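PDB 4QAN: hypothetical protein from Ruminococcus gnavus, which is of unknown function but adopts a cystatin-like fold as a divergent member of the NTF2-like superfamily and can bind a magnesium ion. Local coordinates for residues K268-G276 with Y329-Y340; L307-T315 with S374-A385. All coordinates share one frame; numbering follows the deposited sequence.

Contact 1 (K268-G276 with Y329-Y340)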
loop_
_atom_site.group_PDB
_atom_site.type_symbol
_atom_site.label_atom_id
_atom_site.label_comp_id
_atom_site.label_asym_id
_atom_site.label_seq_id
_atom_site.Cartn_x
_atom_site.Cartn_y
_atom_site.Cartn_z
ATOM N N LYS A 268 1.268 -3.308 -9.248
ATOM C CA LYS A 268 0.274 -2.344 -9.740
ATOM C C LYS A 268 0.737 -1.623 -10.994
ATOM O O LYS A 268 -0.005 -1.465 -11.971
ATOM C CB LYS A 268 -0.019 -1.296 -8.672
ATOM C CG LYS A 268 -1.075 -0.278 -9.093
ATOM C CD LYS A 268 -1.204 0.879 -8.126
ATOM C CE LYS A 268 0.031 1.753 -8.129
ATOM N NZ LYS A 268 -0.011 2.706 -6.987
ATOM N N THR A 269 1.988 -1.201 -10.961
ATOM C CA THR A 269 2.543 -0.441 -12.030
ATOM C C THR A 269 2.595 -1.289 -13.303
ATOM O O THR A 269 2.295 -0.804 -14.396
ATOM C CB THR A 269 3.911 0.113 -11.604
ATOM O OG1 THR A 269 3.708 1.018 -10.509
ATOM C CG2 THR A 269 4.593 0.836 -12.752
HETATM N N MSE A 270 2.940 -2.560 -13.139
HETATM C CA MSE A 270 2.993 -3.508 -14.243
HETATM C C MSE A 270 1.602 -3.702 -14.813
HETATM O O MSE A 270 1.410 -3.613 -16.017
HETATM C CB MSE A 270 3.621 -4.825 -13.777
HETATM C CG MSE A 270 3.635 -5.801 -14.951
HETATM SE SE MSE A 270 4.407 -7.550 -14.533
HETATM C CE MSE A 270 2.812 -8.357 -13.702
ATOM N N LEU A 271 0.616 -3.951 -13.962
ATOM C CA LEU A 271 -0.755 -4.110 -14.434
ATOM C C LEU A 271 -1.240 -2.853 -15.169
ATOM O O LEU A 271 -1.920 -2.960 -16.203
ATOM C CB LEU A 271 -1.704 -4.438 -13.276
ATOM C CG LEU A 271 -1.342 -5.647 -12.415
ATOM C CD1 LEU A 271 -2.318 -5.765 -11.269
ATOM C CD2 LEU A 271 -1.299 -6.936 -13.224
ATOM N N TYR A 272 -0.888 -1.668 -14.655
ATOM C CA TYR A 272 -1.300 -0.417 -15.296
ATOM C C TYR A 272 -0.656 -0.334 -16.677
ATOM O O TYR A 272 -1.248 0.209 -17.618
ATOM C CB TYR A 272 -0.921 0.799 -14.441
ATOM C CG TYR A 272 -1.814 1.069 -13.224
ATOM C CD1 TYR A 272 -2.770 0.141 -12.778
ATOM C CD2 TYR A 272 -1.695 2.258 -12.525
ATOM C CE1 TYR A 272 -3.560 0.415 -11.677
ATOM C CE2 TYR A 272 -2.468 2.526 -11.411
ATOM C CZ TYR A 272 -3.396 1.611 -10.996
ATOM O OH TYR A 272 -4.161 1.909 -9.903
ATOM N N GLY A 273 0.539 -0.899 -16.812
ATOM C CA GLY A 273 1.213 -0.958 -18.119
ATOM C C GLY A 273 0.406 -1.725 -19.161
ATOM O O GLY A 273 0.286 -1.288 -20.314
ATOM N N PHE A 274 -0.138 -2.876 -18.768
ATOM C CA PHE A 274 -0.968 -3.689 -19.677
ATOM C C PHE A 274 -2.315 -3.006 -19.923
ATOM O O PHE A 274 -2.873 -3.096 -21.007
ATOM C CB PHE A 274 -1.214 -5.100 -19.124
ATOM C CG PHE A 274 0.019 -5.953 -19.041
ATOM C CD1 PHE A 274 0.694 -6.339 -20.183
ATOM C CD2 PHE A 274 0.481 -6.413 -17.812
ATOM C CE1 PHE A 274 1.822 -7.135 -20.102
ATOM C CE2 PHE A 274 1.616 -7.207 -17.727
ATOM C CZ PHE A 274 2.279 -7.574 -18.877
ATOM N N LEU A 275 -2.829 -2.326 -18.910
ATOM C CA LEU A 275 -4.064 -1.571 -19.049
ATOM C C LEU A 275 -3.913 -0.282 -19.851
ATOM O O LEU A 275 -4.915 0.335 -20.205
ATOM C CB LEU A 275 -4.617 -1.232 -17.675
ATOM C CG LEU A 275 -5.086 -2.420 -16.843
ATOM C CD1 LEU A 275 -5.248 -2.028 -15.376
ATOM C CD2 LEU A 275 -6.386 -2.954 -17.402
ATOM N N GLY A 276 -2.682 0.146 -20.118
ATOM C CA GLY A 276 -2.445 1.422 -20.807
ATOM C C GLY A 276 -2.615 2.672 -19.944
ATOM O O GLY A 276 -2.900 3.735 -20.451
ATOM N N TYR A 329 4.513 -11.830 -23.396
ATOM C CA TYR A 329 3.105 -11.977 -23.039
ATOM C C TYR A 329 2.164 -11.778 -24.215
ATOM O O TYR A 329 2.518 -11.161 -25.210
ATOM C CB TYR A 329 2.691 -10.937 -21.986
ATOM C CG TYR A 329 3.527 -10.881 -20.725
ATOM C CD1 TYR A 329 4.760 -10.251 -20.725
ATOM C CD2 TYR A 329 3.066 -11.422 -19.532
ATOM C CE1 TYR A 329 5.517 -10.185 -19.592
ATOM C CE2 TYR A 329 3.815 -11.344 -18.371
ATOM C CZ TYR A 329 5.051 -10.722 -18.414
ATOM O OH TYR A 329 5.833 -10.628 -17.293
ATOM N N SER A 330 0.957 -12.306 -24.059
ATOM C CA SER A 330 -0.213 -11.838 -24.784
ATOM C C SER A 330 -1.197 -11.360 -23.728
ATOM O O SER A 330 -1.681 -12.152 -22.913
ATOM C CB SER A 330 -0.848 -12.953 -25.628
ATOM O OG SER A 330 -2.139 -12.570 -26.106
ATOM N N TYR A 331 -1.466 -10.061 -23.725
ATOM C CA TYR A 331 -2.521 -9.493 -22.900
ATOM C C TYR A 331 -3.691 -9.215 -23.814
ATOM O O TYR A 331 -3.685 -8.226 -24.544
ATOM C CB TYR A 331 -2.089 -8.184 -22.218
ATOM C CG TYR A 331 -3.237 -7.526 -21.472
ATOM C CD1 TYR A 331 -3.734 -8.090 -20.296
ATOM C CD2 TYR A 331 -3.857 -6.371 -21.952
ATOM C CE1 TYR A 331 -4.785 -7.512 -19.609
ATOM C CE2 TYR A 331 -4.917 -5.793 -21.265
ATOM C CZ TYR A 331 -5.375 -6.370 -20.093
ATOM O OH TYR A 331 -6.440 -5.828 -19.393
ATOM N N ASN A 332 -4.690 -10.083 -23.775
ATOM C CA ASN A 332 -5.864 -9.980 -24.655
ATOM C C ASN A 332 -5.490 -9.767 -26.119
ATOM O O ASN A 332 -6.121 -8.982 -26.835
ATOM C CB ASN A 332 -6.810 -8.884 -24.164
ATOM C CG ASN A 332 -7.408 -9.215 -22.815
ATOM O OD1 ASN A 332 -8.571 -9.628 -22.712
ATOM N ND2 ASN A 332 -6.594 -9.092 -21.769
ATOM N N GLY A 333 -4.457 -10.482 -26.548
ATOM C CA GLY A 333 -4.052 -10.517 -27.942
ATOM C C GLY A 333 -3.002 -9.504 -28.324
ATOM O O GLY A 333 -2.519 -9.521 -29.456
ATOM N N LYS A 334 -2.667 -8.598 -27.414
ATOM C CA LYS A 334 -1.573 -7.659 -27.644
ATOM C C LYS A 334 -0.362 -8.159 -26.903
ATOM O O LYS A 334 -0.477 -8.629 -25.778
ATOM C CB LYS A 334 -1.949 -6.242 -27.206
ATOM C CG LYS A 334 -3.074 -5.665 -28.055
ATOM C CD LYS A 334 -3.271 -4.173 -27.848
ATOM C CE LYS A 334 -4.133 -3.581 -28.958
ATOM N NZ LYS A 334 -4.230 -2.101 -28.865
ATOM N N ASN A 335 0.790 -8.069 -27.557
ATOM C CA ASN A 335 2.040 -8.641 -27.062
ATOM C C ASN A 335 2.917 -7.621 -26.384
ATOM O O ASN A 335 3.099 -6.509 -26.892
ATOM C CB ASN A 335 2.820 -9.269 -28.209
ATOM C CG ASN A 335 2.032 -10.337 -28.905
ATOM O OD1 ASN A 335 1.753 -10.241 -30.101
ATOM N ND2 ASN A 335 1.631 -11.351 -28.151
ATOM N N TYR A 336 3.466 -8.018 -25.237
ATOM C CA TYR A 336 4.326 -7.158 -24.442
ATOM C C TYR A 336 5.554 -7.923 -23.976
ATOM O O TYR A 336 5.585 -9.155 -23.987
ATOM C CB TYR A 336 3.572 -6.633 -23.218
ATOM C CG TYR A 336 2.399 -5.750 -23.562
ATOM C CD1 TYR A 336 1.145 -6.298 -23.841
ATOM C CD2 TYR A 336 2.543 -4.368 -23.635
ATOM C CE1 TYR A 336 0.065 -5.490 -24.166
ATOM C CE2 TYR A 336 1.469 -3.549 -23.964
ATOM C CZ TYR A 336 0.234 -4.114 -24.231
ATOM O OH TYR A 336 -0.829 -3.313 -24.556
ATOM N N LEU A 337 6.568 -7.168 -23.580
ATOM C CA LEU A 337 7.716 -7.701 -22.895
ATOM C C LEU A 337 7.805 -7.036 -21.518
ATOM O O LEU A 337 7.550 -5.841 -21.379
ATOM C CB LEU A 337 8.977 -7.408 -23.684
ATOM C CG LEU A 337 10.189 -8.267 -23.321
ATOM C CD1 LEU A 337 10.093 -9.632 -24.002
ATOM C CD2 LEU A 337 11.485 -7.582 -23.719
ATOM N N THR A 338 8.169 -7.812 -20.505
ATOM C CA THR A 338 8.648 -7.245 -19.255
ATOM C C THR A 338 9.906 -7.944 -18.791
ATOM O O THR A 338 10.260 -8.988 -19.312
ATOM C CB THR A 338 7.620 -7.413 -18.138
ATOM O OG1 THR A 338 7.595 -8.794 -17.718
ATOM C CG2 THR A 338 6.251 -6.949 -18.617
ATOM N N GLY A 339 10.540 -7.367 -17.778
ATOM C CA GLY A 339 11.751 -7.901 -17.185
ATOM C C GLY A 339 11.594 -8.330 -15.743
ATOM O O GLY A 339 10.846 -7.718 -14.977
ATOM N N TYR A 340 12.307 -9.393 -15.384
ATOM C CA TYR A 340 12.352 -9.906 -14.017
ATOM C C TYR A 340 13.788 -10.070 -13.576
ATOM O O TYR A 340 14.676 -10.322 -14.388
ATOM C CB TYR A 340 11.688 -11.277 -13.925
ATOM C CG TYR A 340 10.204 -11.291 -14.154
ATOM C CD1 TYR A 340 9.683 -11.334 -15.443
ATOM C CD2 TYR A 340 9.329 -11.283 -13.088
ATOM C CE1 TYR A 340 8.325 -11.359 -15.660
ATOM C CE2 TYR A 340 7.973 -11.302 -13.289
ATOM C CZ TYR A 340 7.474 -11.354 -14.582
ATOM O OH TYR A 340 6.125 -11.371 -14.771
#
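Phe274, on the last turn of the helix, drives its ring into a pocket of tyrosines on the hairpin 329-340. Two of the aromatic pairs are T-shaped, with Phe274 giving the edge both times: its CZ stands over the centre of the Tyr329 ring, centroids 5.1 Å apart, and its CD1 side meets a face of Tyr336 with the planes at 90°. The third neighbour, Tyr331, barely overlaps the phenylalanine ring and instead takes Phe274 CB over its centre in a CH-pi contact, 4.0 Å from the centroid. A trans chi1 (174°) turns the Tyr331 ring to the helix end, where CE2 is 3.4 Å from Phe274 O and OH 3.5 Å from Leu275 CD2. A serine in place of Tyr331 would probably cost Phe274 CB its CH-pi partner and Leu275 CD2 a neighbour. Apolar packing adds Thr338 CG2, 4.0 Å from Phe274 CZ. Within the hairpin, Tyr329 OH is hydrogen-bonded to both Thr338 OG1 and Tyr340 OH (2.6 Å each), which anchors the far end of the ring. Met270 SE approaches Tyr340 OH at 4.2 Å. The result is an aromatic cluster where a helix lies on a curved sheet, as expected of the cystatin-like fold.

Contact 2 (L307-T315 with S374-A385); sequences LIKVIPIET and SRKTSEQSVLKA
Lys309 reaches from the strand to the place where the chain leaves helix 371-378 and grips two backbone carbonyls there. Its CG leaves CB anti to the backbone N (chi1 -153°), and the chain then runs extended: CD passes 3.4 Å from Ser378 O, CE is within 3.6 Å of both Ser378 O and Gln380 O, and NZ bonds to both, at 2.6 Å to Ser378 O and 3.0 Å to Gln380 O. The first bond is tilted 29° from the carbonyl plane; the second comes from above the plane of the Gln380 carbonyl. The ammonium thus ties together two carbonyls two residues apart as helix gives way to loop.

Next along, Ile311 sends CD1 to Thr377 CG2, 3.8 Å away, and CG2 against Leu383 CG, filling the angle between the helix and residues 381-383. Pro312 CG rests on Ser381 O. Beyond it the two segments pair as parallel strands: Leu383 N gives to Pro312 O, Glu314 N to Leu383 O at 2.8 Å, and Ala385 N to Glu314 O. On the face bearing Glu314 and Lys384 the two side chains run side by side in a salt bridge, with Lys384 NZ 3.3 Å from Glu314 OE1 and above the carboxylate plane.

Strand 383-384 therefore adds itself to one edge of strand 305-314, whose other edge pairs antiparallel with strand 322-331, where Ile308 and Lys309 form a classic beta bulge opposite Leu328. Helix 371-378 lies across the sheet, with Thr377 touching Leu337 of strand 334-344, while Leu307 and Val310 touch helix 221-234.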
loop_
_atom_site.group_PDB
_atom_site.type_symbol
_atom_site.label_atom_id
_atom_site.label_comp_id
_atom_site.label_asym_id
_atom_site.label_seq_id
_atom_site.Cartn_x
_atom_site.Cartn_y
_atom_site.Cartn_z
ATOM N N LEU A 307 1.372 -15.633 -20.484
ATOM C CA LEU A 307 2.783 -15.699 -20.715
ATOM C C LEU A 307 3.024 -16.611 -21.948
ATOM O O LEU A 307 2.582 -17.747 -21.987
ATOM C CB LEU A 307 3.414 -16.264 -19.443
ATOM C CG LEU A 307 4.817 -15.890 -19.003
ATOM C CD1 LEU A 307 5.045 -14.393 -18.939
ATOM C CD2 LEU A 307 5.031 -16.533 -17.646
ATOM N N ILE A 308 3.676 -16.095 -22.980
ATOM C CA ILE A 308 4.063 -16.927 -24.121
ATOM C C ILE A 308 5.370 -17.671 -23.814
ATOM O O ILE A 308 5.526 -18.844 -24.145
ATOM C CB ILE A 308 4.224 -16.079 -25.395
ATOM C CG1 ILE A 308 2.876 -15.480 -25.809
ATOM C CG2 ILE A 308 4.777 -16.917 -26.545
ATOM C CD1 ILE A 308 3.005 -14.318 -26.765
ATOM N N LYS A 309 6.304 -16.975 -23.178
ATOM C CA LYS A 309 7.623 -17.511 -22.906
ATOM C C LYS A 309 8.327 -16.716 -21.801
ATOM O O LYS A 309 8.177 -15.495 -21.713
ATOM C CB LYS A 309 8.456 -17.465 -24.184
ATOM C CG LYS A 309 9.543 -18.523 -24.248
ATOM C CD LYS A 309 9.939 -18.774 -25.691
ATOM C CE LYS A 309 11.111 -19.732 -25.808
ATOM N NZ LYS A 309 11.474 -19.863 -27.239
ATOM N N VAL A 310 9.066 -17.423 -20.950
ATOM C CA VAL A 310 9.984 -16.816 -19.990
ATOM C C VAL A 310 11.417 -17.092 -20.459
ATOM O O VAL A 310 11.846 -18.243 -20.490
ATOM C CB VAL A 310 9.775 -17.404 -18.600
ATOM C CG1 VAL A 310 10.733 -16.756 -17.594
ATOM C CG2 VAL A 310 8.318 -17.220 -18.196
ATOM N N ILE A 311 12.148 -16.045 -20.839
ATOM C CA ILE A 311 13.391 -16.228 -21.591
ATOM C C ILE A 311 14.589 -15.692 -20.827
ATOM O O ILE A 311 14.585 -14.527 -20.432
ATOM C CB ILE A 311 13.339 -15.495 -22.942
ATOM C CG1 ILE A 311 12.060 -15.863 -23.694
ATOM C CG2 ILE A 311 14.562 -15.846 -23.766
ATOM C CD1 ILE A 311 11.792 -14.975 -24.880
ATOM N N PRO A 312 15.634 -16.519 -20.649
ATOM C CA PRO A 312 16.773 -16.044 -19.885
ATOM C C PRO A 312 17.510 -14.930 -20.606
ATOM O O PRO A 312 17.712 -14.983 -21.838
ATOM C CB PRO A 312 17.672 -17.286 -19.785
ATOM C CG PRO A 312 17.348 -18.069 -21.018
ATOM C CD PRO A 312 15.870 -17.861 -21.213
ATOM N N ILE A 313 17.914 -13.923 -19.842
ATOM C CA ILE A 313 18.772 -12.872 -20.369
ATOM C C ILE A 313 20.224 -13.203 -20.036
ATOM O O ILE A 313 20.560 -13.479 -18.887
ATOM C CB ILE A 313 18.371 -11.512 -19.773
ATOM C CG1 ILE A 313 16.914 -11.192 -20.141
ATOM C CG2 ILE A 313 19.306 -10.401 -20.234
ATOM C CD1 ILE A 313 16.344 -10.017 -19.370
ATOM N N GLU A 314 21.086 -13.176 -21.040
ATOM C CA GLU A 314 22.492 -13.390 -20.803
ATOM C C GLU A 314 23.165 -12.052 -20.489
ATOM O O GLU A 314 23.195 -11.168 -21.335
ATOM C CB GLU A 314 23.131 -14.040 -22.018
ATOM C CG GLU A 314 24.630 -14.258 -21.881
ATOM C CD GLU A 314 25.181 -15.120 -22.988
ATOM O OE1 GLU A 314 24.647 -16.230 -23.210
ATOM O OE2 GLU A 314 26.149 -14.687 -23.635
ATOM N N THR A 315 23.677 -11.905 -19.266
ATOM C CA THR A 315 24.408 -10.697 -18.872
ATOM C C THR A 315 25.517 -10.972 -17.858
ATOM O O THR A 315 25.365 -11.812 -16.970
ATOM C CB THR A 315 23.496 -9.620 -18.270
ATOM O OG1 THR A 315 24.313 -8.567 -17.736
ATOM C CG2 THR A 315 22.627 -10.195 -17.149
ATOM N N SER A 374 7.164 -9.851 -31.581
ATOM C CA SER A 374 6.766 -10.880 -30.616
ATOM C C SER A 374 7.142 -12.273 -31.102
ATOM O O SER A 374 7.554 -13.116 -30.313
ATOM C CB SER A 374 5.260 -10.819 -30.384
ATOM O OG SER A 374 4.857 -11.726 -29.383
ATOM N N ARG A 375 6.993 -12.511 -32.405
ATOM C CA ARG A 375 7.323 -13.808 -32.988
ATOM C C ARG A 375 8.831 -14.041 -33.036
ATOM O O ARG A 375 9.292 -15.160 -32.812
ATOM C CB ARG A 375 6.741 -13.945 -34.397
ATOM C CG ARG A 375 6.868 -15.358 -34.969
ATOM C CD ARG A 375 6.341 -15.476 -36.392
ATOM N NE ARG A 375 6.695 -14.328 -37.229
ATOM C CZ ARG A 375 7.920 -14.045 -37.682
ATOM N NH1 ARG A 375 8.963 -14.817 -37.382
ATOM N NH2 ARG A 375 8.105 -12.967 -38.437
ATOM N N LYS A 376 9.590 -12.994 -33.352
ATOM C CA LYS A 376 11.053 -13.080 -33.341
ATOM C C LYS A 376 11.593 -13.366 -31.942
ATOM O O LYS A 376 12.540 -14.142 -31.784
ATOM C CB LYS A 376 11.684 -11.789 -33.886
ATOM C CG LYS A 376 11.501 -11.599 -35.386
ATOM C CD LYS A 376 12.245 -12.671 -36.171
ATOM C CE LYS A 376 11.840 -12.685 -37.630
ATOM N NZ LYS A 376 12.330 -13.920 -38.294
ATOM N N THR A 377 10.988 -12.732 -30.939
ATOM C CA THR A 377 11.382 -12.909 -29.553
ATOM C C THR A 377 11.056 -14.326 -29.073
ATOM O O THR A 377 11.875 -14.967 -28.413
ATOM C CB THR A 377 10.685 -11.864 -28.654
ATOM O OG1 THR A 377 10.961 -10.538 -29.139
ATOM C CG2 THR A 377 11.150 -11.982 -27.215
ATOM N N SER A 378 9.870 -14.820 -29.425
ATOM C CA SER A 378 9.445 -16.180 -29.060
ATOM C C SER A 378 10.366 -17.269 -29.603
ATOM O O SER A 378 10.448 -18.352 -29.035
ATOM C CB SER A 378 8.016 -16.447 -29.549
ATOM O OG SER A 378 7.971 -16.498 -30.969
ATOM N N GLU A 379 11.038 -16.989 -30.714
ATOM C CA GLU A 379 12.013 -17.918 -31.294
ATOM C C GLU A 379 13.365 -17.948 -30.567
ATOM O O GLU A 379 14.147 -18.874 -30.766
ATOM C CB GLU A 379 12.249 -17.585 -32.769
ATOM C CG GLU A 379 11.098 -17.969 -33.683
ATOM C CD GLU A 379 11.190 -17.321 -35.056
ATOM O OE1 GLU A 379 12.050 -16.431 -35.266
ATOM O OE2 GLU A 379 10.385 -17.701 -35.932
ATOM N N GLN A 380 13.650 -16.940 -29.753
ATOM C CA GLN A 380 14.896 -16.901 -28.982
ATOM C C GLN A 380 14.865 -17.866 -27.804
ATOM O O GLN A 380 13.848 -17.996 -27.123
ATOM C CB GLN A 380 15.150 -15.498 -28.429
ATOM C CG GLN A 380 15.184 -14.399 -29.471
ATOM C CD GLN A 380 16.182 -14.695 -30.556
ATOM O OE1 GLN A 380 17.385 -14.675 -30.317
ATOM N NE2 GLN A 380 15.687 -14.992 -31.756
ATOM N N SER A 381 15.983 -18.534 -27.561
ATOM C CA SER A 381 16.164 -19.289 -26.332
ATOM C C SER A 381 16.928 -18.446 -25.309
ATOM O O SER A 381 16.913 -18.750 -24.113
ATOM C CB SER A 381 16.924 -20.576 -26.620
ATOM O OG SER A 381 18.191 -20.266 -27.155
ATOM N N VAL A 382 17.590 -17.385 -25.773
ATOM C CA VAL A 382 18.294 -16.473 -24.881
ATOM C C VAL A 382 18.391 -15.070 -25.467
ATOM O O VAL A 382 18.615 -14.913 -26.652
ATOM C CB VAL A 382 19.710 -17.002 -24.529
ATOM C CG1 VAL A 382 20.555 -17.235 -25.774
ATOM C CG2 VAL A 382 20.405 -16.056 -23.566
ATOM N N LEU A 383 18.215 -14.051 -24.630
ATOM C CA LEU A 383 18.357 -12.668 -25.081
ATOM C C LEU A 383 19.674 -12.120 -24.562
ATOM O O LEU A 383 19.901 -12.119 -23.362
ATOM C CB LEU A 383 17.194 -11.822 -24.563
ATOM C CG LEU A 383 15.781 -12.286 -24.933
ATOM C CD1 LEU A 383 14.725 -11.457 -24.224
ATOM C CD2 LEU A 383 15.568 -12.225 -26.436
ATOM N N LYS A 384 20.535 -11.651 -25.461
ATOM C CA LYS A 384 21.862 -11.145 -25.096
ATOM C C LYS A 384 21.793 -9.648 -24.784
ATOM O O LYS A 384 21.297 -8.871 -25.592
ATOM C CB LYS A 384 22.856 -11.359 -26.240
ATOM C CG LYS A 384 22.806 -12.711 -26.940
ATOM C CD LYS A 384 23.611 -13.795 -26.241
ATOM C CE LYS A 384 23.580 -15.076 -27.069
ATOM N NZ LYS A 384 24.377 -16.187 -26.479
ATOM N N ALA A 385 22.313 -9.245 -23.627
ATOM C CA ALA A 385 22.227 -7.858 -23.161
ATOM C C ALA A 385 22.530 -6.837 -24.260
ATOM O O ALA A 385 23.641 -6.773 -24.775
ATOM C CB ALA A 385 23.171 -7.652 -21.991
#

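How the contacts relate
Contacts 1 and 2 are centred about 16 Å apart and share one mixed sheet, in which strands 305-314 and 322-331 are neighbours. They also touch directly: Tyr329 CE2 of contact 1 packs 3.3 Å from Leu307 CD1 of contact 2, and Asn335 CG lies 3.2 Å from Ser374 OG. Strand 334-344 meets helix 254-275 through Tyr336 and Thr338 and helix 371-378 through Asn335 and Leu337, so the two helices pack on opposite faces of it. The segments alternate along the chain. Contact 2 is the nearer to the known magnesium site: the side chain of Ala385 is about 9 Å from that of Ser360, although the ion is absent from this chain.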